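Local structure of fructose-bisphosphate aldolase (Thermus caldophilus, 2FJK) at residues Asn251-Thr254 with Asp255-Ala259; Ala284-Ala287 with Val288-Val292; Gly175-Gly179 with Ala180-Lys184. The protein belongs to the class II fructose-bisphosphate aldolases, enzymes of the TIM-barrel clan, and here holds 1,3-dihydroxyacetonephosphate in its pocket. One frame throughout, in Å; residues are numbered along the deposited sequence.

Contact 1 (Asn251-Thr254 with Asp255-Ala259); sequences NTDT and DLRLA. With 13P (1,3-dihydroxyacetonephosphate), chain E.
Asp253 and Arg257 are first joined through the backbone, where strand 247-252 gives way to helix 254-270: the O of Asp253 accepts Arg257 N at 3.1 Å, and the O of Thr254 accepts Leu258 N at 2.9 Å. The side chains of Asp253 and Arg257 repeat this four-residue spacing. With CG anti to the backbone N (chi1 -177°), Asp253 brings its carboxylate round to Arg257, one turn on. Arg257, extended from CG to NE, grips it side-on, NE reaching OD1 at 3.1 Å and NH2 reaching OD2 at 3.0 Å. The carboxylate and guanidinium planes stand 62° apart, so this is a twisted salt bridge: OD1 is met from above the carboxylate plane, OD2 on its syn side but tilted from it. Asp276 of the second subunit pairs with Arg257 NH1, and two acids thus hold the guanidinium in place.

Although Asp253 is at the N-cap position, its carboxylate makes no capping bond. The phosphate of 1,3-dihydroxyacetonephosphate meets the amides instead, as at many anion-binding helix starts: Asp253 N and Thr254 N each donate to O3P at 2.7 Å. Thr254 OG1 adds a short bond of 2.5 Å to O1P. The positive end of the helix dipole would probably stabilise the negative charge gathered here.

Before the helix, the methyl CG2 of Thr252 rests 3.8 Å from Asp255 CB. The polar ends of this pair look elsewhere, Thr252 OG1 to Arg295 and the Asp255 carboxylate to the backbone N atoms of Ala212 and Val213. The turn is wedged between strand 19-23, where Phe22 packs on Thr252 and Leu256, helix 277-299, which covers Leu256 and Ala259, and helix 215-223, whose Leu217 and Phe221 receive Leu258.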
ATOM      1  N   ASN A 251      17.737  -0.444  22.664  1.00 24.14           N
ATOM      2  CA  ASN A 251      18.198  -0.634  21.298  1.00 22.97           C
ATOM      3  C   ASN A 251      19.273  -1.708  21.175  1.00 22.04           C
ATOM      4  O   ASN A 251      20.209  -1.760  21.976  1.00 22.09           O
ATOM      5  CB  ASN A 251      18.730   0.687  20.754  1.00 24.55           C
ATOM      6  CG  ASN A 251      17.681   1.478  19.994  1.00 27.64           C
ATOM      7  OD1 ASN A 251      17.664   1.479  18.757  1.00 31.44           O
ATOM      8  ND2 ASN A 251      16.802   2.159  20.725  1.00 27.66           N
ATOM      9  N   THR A 252      19.133  -2.555  20.156  1.00 21.91           N
ATOM     10  CA  THR A 252      20.086  -3.636  19.878  1.00 21.58           C
ATOM     11  C   THR A 252      20.406  -3.656  18.390  1.00 22.00           C
ATOM     12  O   THR A 252      19.502  -3.773  17.559  1.00 20.69           O
ATOM     13  CB  THR A 252      19.512  -5.019  20.244  1.00 20.95           C
ATOM     14  OG1 THR A 252      19.078  -5.006  21.602  1.00 22.46           O
ATOM     15  CG2 THR A 252      20.573  -6.110  20.062  1.00 21.47           C
ATOM     16  N   ASP A 253      21.690  -3.565  18.053  1.00 20.39           N
ATOM     17  CA  ASP A 253      22.108  -3.546  16.658  1.00 20.82           C
ATOM     18  C   ASP A 253      23.313  -4.463  16.426  1.00 21.32           C
ATOM     19  O   ASP A 253      23.228  -5.415  15.656  1.00 21.18           O
ATOM     20  CB  ASP A 253      22.435  -2.098  16.258  1.00 22.85           C
ATOM     21  CG  ASP A 253      22.817  -1.955  14.803  1.00 22.71           C
ATOM     22  OD1 ASP A 253      22.726  -2.942  14.051  1.00 21.98           O
ATOM     23  OD2 ASP A 253      23.209  -0.837  14.409  1.00 27.78           O
ATOM     24  N   THR A 254      24.427  -4.162  17.089  1.00 19.84           N
ATOM     25  CA  THR A 254      25.647  -4.959  16.977  1.00 20.25           C
ATOM     26  C   THR A 254      25.412  -6.476  17.125  1.00 19.07           C
ATOM     27  O   THR A 254      25.910  -7.267  16.321  1.00 17.93           O
ATOM     28  CB  THR A 254      26.689  -4.535  18.048  1.00 20.93           C
ATOM     29  OG1 THR A 254      27.156  -3.208  17.773  1.00 20.05           O
ATOM     30  CG2 THR A 254      27.869  -5.495  18.061  1.00 20.31           C
ATOM     31  N   ASP A 255      24.669  -6.877  18.155  1.00 18.48           N
ATOM     32  CA  ASP A 255      24.406  -8.295  18.384  1.00 19.28           C
ATOM     33  C   ASP A 255      23.835  -8.978  17.142  1.00 18.72           C
ATOM     34  O   ASP A 255      24.237 -10.087  16.803  1.00 16.00           O
ATOM     35  CB  ASP A 255      23.440  -8.502  19.565  1.00 19.67           C
ATOM     36  CG  ASP A 255      24.081  -8.204  20.923  1.00 21.88           C
ATOM     37  OD1 ASP A 255      25.321  -8.271  21.044  1.00 23.91           O
ATOM     38  OD2 ASP A 255      23.332  -7.918  21.880  1.00 24.27           O
ATOM     39  N   LEU A 256      22.910  -8.300  16.467  1.00 19.03           N
ATOM     40  CA  LEU A 256      22.269  -8.839  15.271  1.00 19.69           C
ATOM     41  C   LEU A 256      23.226  -8.944  14.101  1.00 19.77           C
ATOM     42  O   LEU A 256      23.256  -9.963  13.419  1.00 19.89           O
ATOM     43  CB  LEU A 256      21.083  -7.972  14.869  1.00 18.45           C
ATOM     44  CG  LEU A 256      20.113  -7.597  15.985  1.00 22.50           C
ATOM     45  CD1 LEU A 256      18.909  -6.919  15.362  1.00 22.76           C
ATOM     46  CD2 LEU A 256      19.687  -8.825  16.772  1.00 21.11           C
ATOM     47  N   ARG A 257      23.996  -7.886  13.862  1.00 21.46           N
ATOM     48  CA  ARG A 257      24.965  -7.883  12.767  1.00 21.07           C
ATOM     49  C   ARG A 257      25.940  -9.025  12.941  1.00 21.05           C
ATOM     50  O   ARG A 257      26.206  -9.767  12.002  1.00 22.18           O
ATOM     51  CB  ARG A 257      25.770  -6.583  12.729  1.00 22.12           C
ATOM     52  CG  ARG A 257      24.991  -5.323  12.460  1.00 23.09           C
ATOM     53  CD  ARG A 257      25.976  -4.154  12.323  1.00 24.62           C
ATOM     54  NE  ARG A 257      25.315  -2.859  12.378  1.00 23.10           N
ATOM     55  CZ  ARG A 257      25.898  -1.706  12.054  1.00 27.92           C
ATOM     56  NH1 ARG A 257      27.167  -1.687  11.650  1.00 25.49           N
ATOM     57  NH2 ARG A 257      25.212  -0.565  12.134  1.00 26.56           N
ATOM     58  N   LEU A 258      26.489  -9.144  14.148  1.00 23.63           N
ATOM     59  CA  LEU A 258      27.447 -10.200  14.475  1.00 24.03           C
ATOM     60  C   LEU A 258      26.870 -11.586  14.247  1.00 24.04           C
ATOM     61  O   LEU A 258      27.488 -12.425  13.592  1.00 26.82           O
ATOM     62  CB  LEU A 258      27.889 -10.099  15.936  1.00 26.00           C
ATOM     63  CG  LEU A 258      29.335  -9.703  16.229  1.00 26.40           C
ATOM     64  CD1 LEU A 258      29.619  -9.991  17.705  1.00 26.36           C
ATOM     65  CD2 LEU A 258      30.298 -10.488  15.335  1.00 26.27           C
ATOM     66  N   ALA A 259      25.690 -11.835  14.799  1.00 23.06           N
ATOM     67  CA  ALA A 259      25.061 -13.138  14.623  1.00 24.25           C
ATOM     68  C   ALA A 259      24.874 -13.433  13.129  1.00 23.60           C
ATOM     69  O   ALA A 259      25.273 -14.489  12.640  1.00 23.64           O
ATOM     70  CB  ALA A 259      23.719 -13.174  15.350  1.00 21.60           C
TER
HETATM   71  P   13P E1063      24.703  -1.297  19.588  0.70 20.45           P
HETATM   72  O1P 13P E1063      25.944  -1.119  18.587  0.70 21.08           O
HETATM   73  O2P 13P E1063      25.318  -1.477  21.036  0.70 23.94           O
HETATM   74  O3P 13P E1063      23.908  -2.579  19.194  0.70 19.39           O
HETATM   75  O1  13P E1063      23.772   0.007  19.477  0.70 24.31           O
HETATM   76  C1  13P E1063      22.363  -0.143  19.629  0.70 28.71           C
HETATM   77  C2  13P E1063      21.822   1.259  19.755  0.70 31.40           C
HETATM   78  O2  13P E1063      22.314   2.020  20.585  0.70 34.55           O
HETATM   79  C3  13P E1063      20.677   1.741  18.866  0.70 32.96           C
HETATM   80  O3  13P E1063      20.425   3.125  19.087  0.70 34.00           O

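Contact 2 (Ala284-Ala287 with Val288-Val292); sequences AREA and VKEVV
Glu286 and Glu290, one turn apart on helix 277-299, bring their carboxylates together oxygen to oxygen, with the two planes only 23° apart. Glu286 OE1 lies 3.2 Å from Glu290 OE2; as both are acceptors, this is an encounter of like groups and not a bond. The other oxygen of Glu286, OE2, looks toward the aliphatic part of Lys289, 4.0 Å from its CD. Both acids are folded rather than stretched. Glu286 leaves the helix with CG anti to its backbone N and then bends at chi2 (63°), turning its carboxylate forward along the helix toward Glu290. In Glu290, CG, anti to the carbonyl carbon, lies 3.4 Å from the O of Glu286, and the opposite bend at chi2 (-52°) brings OE2 back toward Glu286.

Beneath these side chains runs regular alpha-helical bonding: Lys289 N donates to Arg285 O at 3.0 Å, and Glu290 N to Glu286 O at 3.1 Å. The valines lie close to neighbouring carbonyls. The buried Val288 places CG2 3.4 Å from Ala284 O, and Val291 CG2 approaches Ala287 O at 3.2 Å. Ala284 and Val288 pack on Phe260 of helix 254-270, Ala287 on its Leu263 and Val291 on its Leu256.

Lys289, fully extended, keeps NZ 4.6 Å from Glu286 OE2, short of a salt bridge, and pairs instead with Glu35 and Glu39. Arg285 hydrogen-bonds Gln31 and makes a cation-pi contact with Tyr55 of the second subunit. Methyl groups thus face helix 254-270, Arg285 and Lys289 reach helix 27-38 and its end, and Glu286 lies on the exposed side. Crowding of the two acids is perhaps eased by a raised affinity of one carboxylate for a proton, and Lys289, together with Lys293 in a long, weak ion pair with Glu290, may offset part of the charge.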
ATOM      1  N   ALA A 284      21.413 -17.184   8.429  1.00 21.96           N
ATOM      2  CA  ALA A 284      21.876 -15.967   9.098  1.00 20.27           C
ATOM      3  C   ALA A 284      20.664 -15.247   9.672  1.00 18.82           C
ATOM      4  O   ALA A 284      20.711 -14.743  10.787  1.00 15.60           O
ATOM      5  CB  ALA A 284      22.613 -15.049   8.123  1.00 19.74           C
ATOM      6  N   ARG A 285      19.580 -15.202   8.902  1.00 18.54           N
ATOM      7  CA  ARG A 285      18.340 -14.557   9.346  1.00 19.27           C
ATOM      8  C   ARG A 285      17.776 -15.300  10.546  1.00 19.26           C
ATOM      9  O   ARG A 285      17.220 -14.696  11.457  1.00 20.38           O
ATOM     10  CB  ARG A 285      17.301 -14.554   8.219  1.00 18.15           C
ATOM     11  CG  ARG A 285      15.861 -14.263   8.664  1.00 18.66           C
ATOM     12  CD  ARG A 285      14.867 -14.451   7.505  1.00 19.98           C
ATOM     13  NE  ARG A 285      14.905 -15.817   6.979  1.00 21.86           N
ATOM     14  CZ  ARG A 285      14.391 -16.195   5.808  1.00 23.57           C
ATOM     15  NH1 ARG A 285      13.786 -15.318   5.025  1.00 25.49           N
ATOM     16  NH2 ARG A 285      14.496 -17.454   5.410  1.00 23.20           N
ATOM     17  N   GLU A 286      17.908 -16.621  10.530  1.00 21.29           N
ATOM     18  CA  GLU A 286      17.415 -17.448  11.622  1.00 22.04           C
ATOM     19  C   GLU A 286      18.193 -17.155  12.911  1.00 21.80           C
ATOM     20  O   GLU A 286      17.606 -17.099  13.991  1.00 22.34           O
ATOM     21  CB  GLU A 286      17.533 -18.930  11.252  1.00 24.15           C
ATOM     22  CG  GLU A 286      17.130 -19.884  12.363  1.00 27.24           C
ATOM     23  CD  GLU A 286      15.675 -19.750  12.741  1.00 28.41           C
ATOM     24  OE1 GLU A 286      15.302 -20.217  13.833  1.00 31.56           O
ATOM     25  OE2 GLU A 286      14.904 -19.180  11.943  1.00 30.65           O
ATOM     26  N   ALA A 287      19.506 -16.958  12.802  1.00 20.53           N
ATOM     27  CA  ALA A 287      20.291 -16.661  13.995  1.00 20.86           C
ATOM     28  C   ALA A 287      19.904 -15.302  14.556  1.00 20.63           C
ATOM     29  O   ALA A 287      19.968 -15.086  15.767  1.00 19.85           O
ATOM     30  CB  ALA A 287      21.788 -16.687  13.690  1.00 20.34           C
ATOM     31  N   VAL A 288      19.504 -14.381  13.683  1.00 19.54           N
ATOM     32  CA  VAL A 288      19.111 -13.060  14.152  1.00 18.98           C
ATOM     33  C   VAL A 288      17.804 -13.165  14.918  1.00 18.96           C
ATOM     34  O   VAL A 288      17.625 -12.537  15.964  1.00 18.34           O
ATOM     35  CB  VAL A 288      18.921 -12.069  12.986  1.00 17.92           C
ATOM     36  CG1 VAL A 288      18.234 -10.804  13.495  1.00 17.33           C
ATOM     37  CG2 VAL A 288      20.279 -11.715  12.375  1.00 17.89           C
ATOM     38  N   LYS A 289      16.889 -13.961  14.380  1.00 19.69           N
ATOM     39  CA  LYS A 289      15.588 -14.160  15.004  1.00 22.29           C
ATOM     40  C   LYS A 289      15.773 -14.711  16.414  1.00 21.50           C
ATOM     41  O   LYS A 289      15.117 -14.261  17.354  1.00 21.33           O
ATOM     42  CB  LYS A 289      14.758 -15.133  14.169  1.00 22.53           C
ATOM     43  CG  LYS A 289      13.388 -15.444  14.705  1.00 20.98           C
ATOM     44  CD  LYS A 289      12.690 -16.412  13.755  1.00 25.32           C
ATOM     45  CE  LYS A 289      11.410 -16.978  14.353  1.00 25.05           C
ATOM     46  NZ  LYS A 289      10.706 -17.825  13.351  1.00 29.06           N
ATOM     47  N   GLU A 290      16.674 -15.679  16.557  1.00 21.98           N
ATOM     48  CA  GLU A 290      16.924 -16.277  17.864  1.00 23.49           C
ATOM     49  C   GLU A 290      17.513 -15.253  18.822  1.00 23.62           C
ATOM     50  O   GLU A 290      17.207 -15.259  20.016  1.00 22.63           O
ATOM     51  CB  GLU A 290      17.855 -17.485  17.735  1.00 21.03           C
ATOM     52  CG  GLU A 290      17.227 -18.655  16.973  1.00 26.08           C
ATOM     53  CD  GLU A 290      15.861 -19.043  17.524  1.00 29.27           C
ATOM     54  OE1 GLU A 290      15.772 -19.400  18.717  1.00 30.86           O
ATOM     55  OE2 GLU A 290      14.870 -18.985  16.764  1.00 33.96           O
ATOM     56  N   VAL A 291      18.354 -14.368  18.296  1.00 23.16           N
ATOM     57  CA  VAL A 291      18.960 -13.337  19.127  1.00 23.11           C
ATOM     58  C   VAL A 291      17.862 -12.420  19.625  1.00 21.70           C
ATOM     59  O   VAL A 291      17.789 -12.107  20.817  1.00 20.91           O
ATOM     60  CB  VAL A 291      19.996 -12.488  18.344  1.00 22.06           C
ATOM     61  CG1 VAL A 291      20.345 -11.224  19.142  1.00 21.49           C
ATOM     62  CG2 VAL A 291      21.248 -13.312  18.089  1.00 21.68           C
ATOM     63  N   VAL A 292      16.999 -11.995  18.708  1.00 21.11           N
ATOM     64  CA  VAL A 292      15.913 -11.100  19.078  1.00 22.69           C
ATOM     65  C   VAL A 292      15.039 -11.717  20.172  1.00 24.53           C
ATOM     66  O   VAL A 292      14.684 -11.045  21.143  1.00 26.06           O
ATOM     67  CB  VAL A 292      15.029 -10.749  17.868  1.00 22.54           C
ATOM     68  CG1 VAL A 292      13.845  -9.877  18.325  1.00 19.97           C
ATOM     69  CG2 VAL A 292      15.861 -10.012  16.812  1.00 21.66           C
TER

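Contact 3 (Gly175-Gly179 with Ala180-Lys184); sequences GTSHG and AYKGK. With 13P (1,3-dihydroxyacetonephosphate), chain E.
Lys182 folds back onto the backbone of Ser177 and Gly179, and this is the tight part of the loop. Its NZ donates to Ser177 O at 2.5 Å, a short bond, and to Gly179 O at 2.8 Å, both in the carbonyl plane. A third bond, 2.6 Å long, runs from NZ to O2P of 1,3-dihydroxyacetonephosphate. The chain is stretched until its last bend (chi4 -54°), which turns the ammonium toward the phosphate. Two carbonyls, with a weak further bond to Gly209 O, thus orient a cation whose positive charge would offset part of the phosphate's negative charge.

Gly179 N adds a nearly straight bond of 3.0 Å to O1P; the backbone angles at Gly179 would press a CB against the carbonyl of His178. His178, its ring edge toward O2 of the ligand, donates from ND1 to O1 at 3.0 Å.

The other flank is looser and bridged by solvent. One water accepts from Ser177 OG at 2.7 Å and donates to Lys182 O at 2.8 Å and, at longer range, to Gly175 O. Tyr181 leaves the backbone pointing away, and its OH bonds Gly229 N.

The loop lies between strand 171-172 and helix 191-200. Ser232 holds it through backbone bonds to Ala180 and Lys182, and Thr176 ties it to His208, just past strand 205-207.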
ATOM      1  N   GLY A 175      26.552   5.273  30.752  1.00 24.73           N
ATOM      2  CA  GLY A 175      27.642   4.325  30.668  1.00 25.54           C
ATOM      3  C   GLY A 175      27.675   3.414  29.460  1.00 25.85           C
ATOM      4  O   GLY A 175      28.642   2.670  29.307  1.00 24.58           O
ATOM      5  N   THR A 176      26.638   3.447  28.618  1.00 25.46           N
ATOM      6  CA  THR A 176      26.598   2.605  27.413  1.00 26.13           C
ATOM      7  C   THR A 176      27.177   3.344  26.206  1.00 26.66           C
ATOM      8  O   THR A 176      27.322   4.571  26.227  1.00 26.98           O
ATOM      9  CB  THR A 176      25.157   2.191  27.040  1.00 25.00           C
ATOM     10  OG1 THR A 176      24.417   3.355  26.666  1.00 26.32           O
ATOM     11  CG2 THR A 176      24.462   1.519  28.211  1.00 24.80           C
ATOM     12  N   SER A 177      27.507   2.590  25.156  1.00 26.37           N
ATOM     13  CA  SER A 177      28.057   3.157  23.931  1.00 25.10           C
ATOM     14  C   SER A 177      27.939   2.116  22.815  1.00 25.55           C
ATOM     15  O   SER A 177      27.915   0.913  23.091  1.00 24.91           O
ATOM     16  CB  SER A 177      29.523   3.566  24.141  1.00 27.17           C
ATOM     17  OG  SER A 177      30.388   2.441  24.210  1.00 27.20           O
ATOM     18  N   HIS A 178      27.865   2.576  21.561  1.00 24.18           N
ATOM     19  CA  HIS A 178      27.711   1.677  20.407  1.00 23.87           C
ATOM     20  C   HIS A 178      28.949   0.837  20.086  1.00 23.10           C
ATOM     21  O   HIS A 178      30.058   1.134  20.536  1.00 22.82           O
ATOM     22  CB  HIS A 178      27.347   2.469  19.140  1.00 25.08           C
ATOM     23  CG  HIS A 178      26.106   3.295  19.262  1.00 24.55           C
ATOM     24  ND1 HIS A 178      24.883   2.764  19.612  1.00 27.30           N
ATOM     25  CD2 HIS A 178      25.897   4.620  19.066  1.00 24.58           C
ATOM     26  CE1 HIS A 178      23.977   3.726  19.630  1.00 25.17           C
ATOM     27  NE2 HIS A 178      24.566   4.861  19.302  1.00 23.80           N
ATOM     28  N   GLY A 179      28.750  -0.212  19.294  1.00 21.93           N
ATOM     29  CA  GLY A 179      29.866  -1.050  18.900  1.00 21.76           C
ATOM     30  C   GLY A 179      30.145  -2.247  19.775  1.00 22.57           C
ATOM     31  O   GLY A 179      29.504  -2.447  20.803  1.00 23.81           O
ATOM     32  N   ALA A 180      31.119  -3.050  19.364  1.00 23.13           N
ATOM     33  CA  ALA A 180      31.473  -4.256  20.102  1.00 25.23           C
ATOM     34  C   ALA A 180      32.515  -4.045  21.212  1.00 25.45           C
ATOM     35  O   ALA A 180      32.937  -5.007  21.850  1.00 25.95           O
ATOM     36  CB  ALA A 180      31.963  -5.314  19.132  1.00 22.63           C
ATOM     37  N   TYR A 181      32.931  -2.806  21.445  1.00 25.98           N
ATOM     38  CA  TYR A 181      33.931  -2.544  22.484  1.00 28.18           C
ATOM     39  C   TYR A 181      33.419  -1.528  23.485  1.00 28.23           C
ATOM     40  O   TYR A 181      33.860  -0.379  23.502  1.00 28.33           O
ATOM     41  CB  TYR A 181      35.235  -2.048  21.848  1.00 27.87           C
ATOM     42  CG  TYR A 181      35.744  -2.975  20.770  1.00 29.39           C
ATOM     43  CD1 TYR A 181      35.610  -2.653  19.416  1.00 28.55           C
ATOM     44  CD2 TYR A 181      36.331  -4.196  21.103  1.00 28.13           C
ATOM     45  CE1 TYR A 181      36.053  -3.530  18.420  1.00 26.65           C
ATOM     46  CE2 TYR A 181      36.772  -5.073  20.128  1.00 27.48           C
ATOM     47  CZ  TYR A 181      36.629  -4.737  18.790  1.00 28.09           C
ATOM     48  OH  TYR A 181      37.050  -5.627  17.834  1.00 27.67           O
ATOM     49  N   LYS A 182      32.500  -1.973  24.333  1.00 29.35           N
ATOM     50  CA  LYS A 182      31.880  -1.106  25.326  1.00 29.52           C
ATOM     51  C   LYS A 182      32.677  -0.845  26.605  1.00 30.09           C
ATOM     52  O   LYS A 182      32.224  -0.095  27.465  1.00 28.82           O
ATOM     53  CB  LYS A 182      30.490  -1.659  25.670  1.00 27.21           C
ATOM     54  CG  LYS A 182      29.626  -1.900  24.430  1.00 25.92           C
ATOM     55  CD  LYS A 182      28.195  -2.285  24.780  1.00 24.86           C
ATOM     56  CE  LYS A 182      27.398  -2.615  23.532  1.00 23.38           C
ATOM     57  NZ  LYS A 182      27.458  -1.510  22.527  1.00 22.28           N
ATOM     58  N   GLY A 183      33.856  -1.448  26.731  1.00 32.86           N
ATOM     59  CA  GLY A 183      34.669  -1.229  27.922  1.00 35.40           C
ATOM     60  C   GLY A 183      35.354  -2.459  28.504  1.00 37.41           C
ATOM     61  O   GLY A 183      34.781  -3.548  28.516  1.00 37.02           O
ATOM     62  N   LYS A 184      36.584  -2.293  28.988  1.00 39.80           N
ATOM     63  CA  LYS A 184      37.321  -3.413  29.573  1.00 42.68           C
ATOM     64  C   LYS A 184      36.499  -4.051  30.687  1.00 42.77           C
ATOM     65  O   LYS A 184      35.929  -3.358  31.530  1.00 42.28           O
ATOM     66  CB  LYS A 184      38.670  -2.950  30.130  1.00 44.91           C
ATOM     67  CG  LYS A 184      39.674  -2.513  29.069  1.00 49.92           C
ATOM     68  CD  LYS A 184      41.064  -2.318  29.668  1.00 52.02           C
ATOM     69  CE  LYS A 184      42.086  -1.929  28.603  1.00 55.27           C
ATOM     70  NZ  LYS A 184      43.453  -1.735  29.177  1.00 55.57           N
TER
HETATM   71  P   13P E1063      24.703  -1.297  19.588  0.70 20.45           P
HETATM   72  O1P 13P E1063      25.944  -1.119  18.587  0.70 21.08           O
HETATM   73  O2P 13P E1063      25.318  -1.477  21.036  0.70 23.94           O
HETATM   74  O3P 13P E1063      23.908  -2.579  19.194  0.70 19.39           O
HETATM   75  O1  13P E1063      23.772   0.007  19.477  0.70 24.31           O
HETATM   76  C1  13P E1063      22.363  -0.143  19.629  0.70 28.71           C
HETATM   77  C2  13P E1063      21.822   1.259  19.755  0.70 31.40           C
HETATM   78  O2  13P E1063      22.314   2.020  20.585  0.70 34.55           O
HETATM   79  C3  13P E1063      20.677   1.741  18.866  0.70 32.96           C
HETATM   80  O3  13P E1063      20.425   3.125  19.087  0.70 34.00           O
HETATM   81  O   HOH W   1      30.065   1.484  26.678  1.00 36.97           O

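Contacts 1 and 3 share one phosphate: the helix start at 251-259 offers backbone amides and a hydroxyl, the loop at 175-184 an ammonium and an amide, and they touch where Thr254 OG1 meets Gly179 CA at 3.6 Å. Contact 2 does not touch the ligand, the side chain of Val291 staying about 9 Å from it, but it joins contact 1 through the successive helices 254-270 and 277-299, Leu256 CD2 lying 3.4 Å from Val291 CG1. Contact 1 is mostly buried; contacts 2 and 3 are partly so. Their chemistry follows: a salt bridge and anion binding where strand 247-252 ends, methyl packing and crowded acids on helix 277-299, a carbonyl-held ammonium and one bridging water in the loop.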